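Local coordinates for DUF2018 family protein (Campylobacter jejuni subsp. jejuni, PDB 4NPX) that is of unknown function, a small, mostly helical protein of the DUF2018 family that probably forms a homodimer, at residues G92-I95 / E96-N100. Sequence-based numbering, arbitrary orientation.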
loop_
_atom_site.group_PDB
_atom_site.type_symbol
_atom_site.label_atom_id
_atom_site.label_comp_id
_atom_site.label_asym_id
_atom_site.label_seq_id
_atom_site.Cartn_x
_atom_site.Cartn_y
_atom_site.Cartn_z
ATOM N N GLY A 92 -14.200 -6.019 10.465
ATOM C CA GLY A 92 -12.935 -6.798 10.619
ATOM C C GLY A 92 -12.783 -8.073 9.757
ATOM O O GLY A 92 -11.745 -8.313 9.167
ATOM N N ASP A 93 -13.830 -8.895 9.670
ATOM C CA ASP A 93 -13.775 -10.081 8.809
ATOM C C ASP A 93 -13.551 -9.738 7.353
ATOM O O ASP A 93 -12.778 -10.404 6.670
ATOM C CB ASP A 93 -15.090 -10.880 8.881
ATOM C CG ASP A 93 -15.362 -11.440 10.254
ATOM O OD1 ASP A 93 -14.636 -11.138 11.229
ATOM O OD2 ASP A 93 -16.321 -12.225 10.353
ATOM N N PHE A 94 -14.215 -8.701 6.868
ATOM C CA PHE A 94 -14.006 -8.259 5.482
ATOM C C PHE A 94 -12.559 -7.850 5.234
ATOM O O PHE A 94 -11.921 -8.190 4.214
ATOM C CB PHE A 94 -14.924 -7.034 5.177
ATOM C CG PHE A 94 -14.821 -6.573 3.767
ATOM C CD1 PHE A 94 -15.601 -7.155 2.813
ATOM C CD2 PHE A 94 -13.893 -5.608 3.368
ATOM C CE1 PHE A 94 -15.490 -6.796 1.496
ATOM C CE2 PHE A 94 -13.781 -5.252 2.054
ATOM C CZ PHE A 94 -14.558 -5.872 1.111
ATOM N N ILE A 95 -12.056 -7.027 6.118
ATOM C CA ILE A 95 -10.680 -6.582 6.027
ATOM C C ILE A 95 -9.660 -7.772 5.999
ATOM O O ILE A 95 -8.726 -7.803 5.175
ATOM C CB ILE A 95 -10.368 -5.592 7.159
ATOM C CG1 ILE A 95 -11.269 -4.319 7.124
ATOM C CG2 ILE A 95 -8.862 -5.259 7.165
ATOM C CD1 ILE A 95 -10.933 -3.402 5.969
ATOM N N GLU A 96 -9.818 -8.743 6.899
ATOM C CA GLU A 96 -8.880 -9.886 7.024
ATOM C C GLU A 96 -8.840 -10.710 5.781
ATOM O O GLU A 96 -7.763 -11.093 5.274
ATOM C CB GLU A 96 -9.287 -10.709 8.213
ATOM C CG GLU A 96 -8.405 -11.907 8.437
ATOM C CD GLU A 96 -8.812 -12.695 9.660
ATOM O OE1 GLU A 96 -9.662 -12.193 10.454
ATOM O OE2 GLU A 96 -8.269 -13.819 9.786
ATOM N N GLU A 97 -10.020 -10.928 5.215
ATOM C CA GLU A 97 -10.133 -11.690 3.941
ATOM C C GLU A 97 -9.427 -10.966 2.778
ATOM O O GLU A 97 -8.653 -11.596 2.019
ATOM C CB GLU A 97 -11.605 -11.972 3.644
ATOM C CG GLU A 97 -11.888 -12.591 2.271
ATOM C CD GLU A 97 -11.513 -14.047 2.135
ATOM O OE1 GLU A 97 -11.323 -14.696 3.195
ATOM O OE2 GLU A 97 -11.451 -14.540 0.949
ATOM N N ARG A 98 -9.730 -9.691 2.592
ATOM C CA ARG A 98 -9.094 -8.941 1.529
ATOM C C ARG A 98 -7.578 -8.770 1.786
ATOM O O ARG A 98 -6.771 -8.627 0.827
ATOM C CB ARG A 98 -9.768 -7.611 1.396
ATOM C CG ARG A 98 -11.141 -7.613 0.752
ATOM C CD ARG A 98 -11.181 -8.155 -0.664
ATOM N NE ARG A 98 -10.202 -7.573 -1.578
ATOM C CZ ARG A 98 -9.953 -8.046 -2.788
ATOM N NH1 ARG A 98 -10.718 -9.044 -3.312
ATOM N NH2 ARG A 98 -9.009 -7.460 -3.519
ATOM N N GLN A 99 -7.149 -8.767 3.056
ATOM C CA GLN A 99 -5.739 -8.539 3.305
ATOM C C GLN A 99 -4.995 -9.749 2.676
ATOM O O GLN A 99 -3.922 -9.573 2.111
ATOM C CB GLN A 99 -5.387 -8.361 4.749
ATOM C CG GLN A 99 -5.678 -7.010 5.346
ATOM C CD GLN A 99 -5.555 -6.986 6.810
ATOM O OE1 GLN A 99 -5.957 -7.922 7.514
ATOM N NE2 GLN A 99 -5.045 -5.887 7.326
ATOM N N ASN A 100 -5.498 -10.951 2.900
ATOM C CA ASN A 100 -4.886 -12.148 2.295
ATOM C C ASN A 100 -4.834 -12.107 0.798
ATOM O O ASN A 100 -3.820 -12.491 0.222
ATOM C CB ASN A 100 -5.537 -13.400 2.763
ATOM C CG ASN A 100 -5.283 -13.618 4.263
ATOM O OD1 ASN A 100 -4.157 -13.362 4.803
ATOM N ND2 ASN A 100 -6.319 -13.996 4.960
#
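Phe94 and Arg98, one turn apart on helix 92-111, illustrate how i to i+4 side chains pair along a helix. The two run side by side in the same direction, and Arg98 CG makes an off-centre CH-pi contact with the Phe94 ring, 4.2 Å from its centroid and 29° off the normal, nearest to CE2. Phe94 CG is anti to the backbone N (chi1 -177°) and beside its own carbonyl carbon, which leans the ring toward the following turn. A second pair has the same spacing: the CG2 methyl of the buried Ile95 touches the amide carbon CD of Gln99 at 3.7 Å, the two side chains crossing at a slant.

The main chain supplies the i to i+4 hydrogen bonds of an alpha-helix. Glu96 N, Glu97 N and Arg98 N donate to the carbonyls of Gly92, Asp93 and Phe94, the last nearly straight. Gln99 N meets Ile95 O at 2.8 Å, though more bent, at 137°.

Ile95 and Phe94 also pack on Phe87 of helix 81-90, while Ile68 of the second subunit touches Ile95, Arg98 and Gln99. The whole is the regular i to i+4 pattern of an alpha-helix, here the opening turns of the C-terminal helix, with one side at the subunit interface.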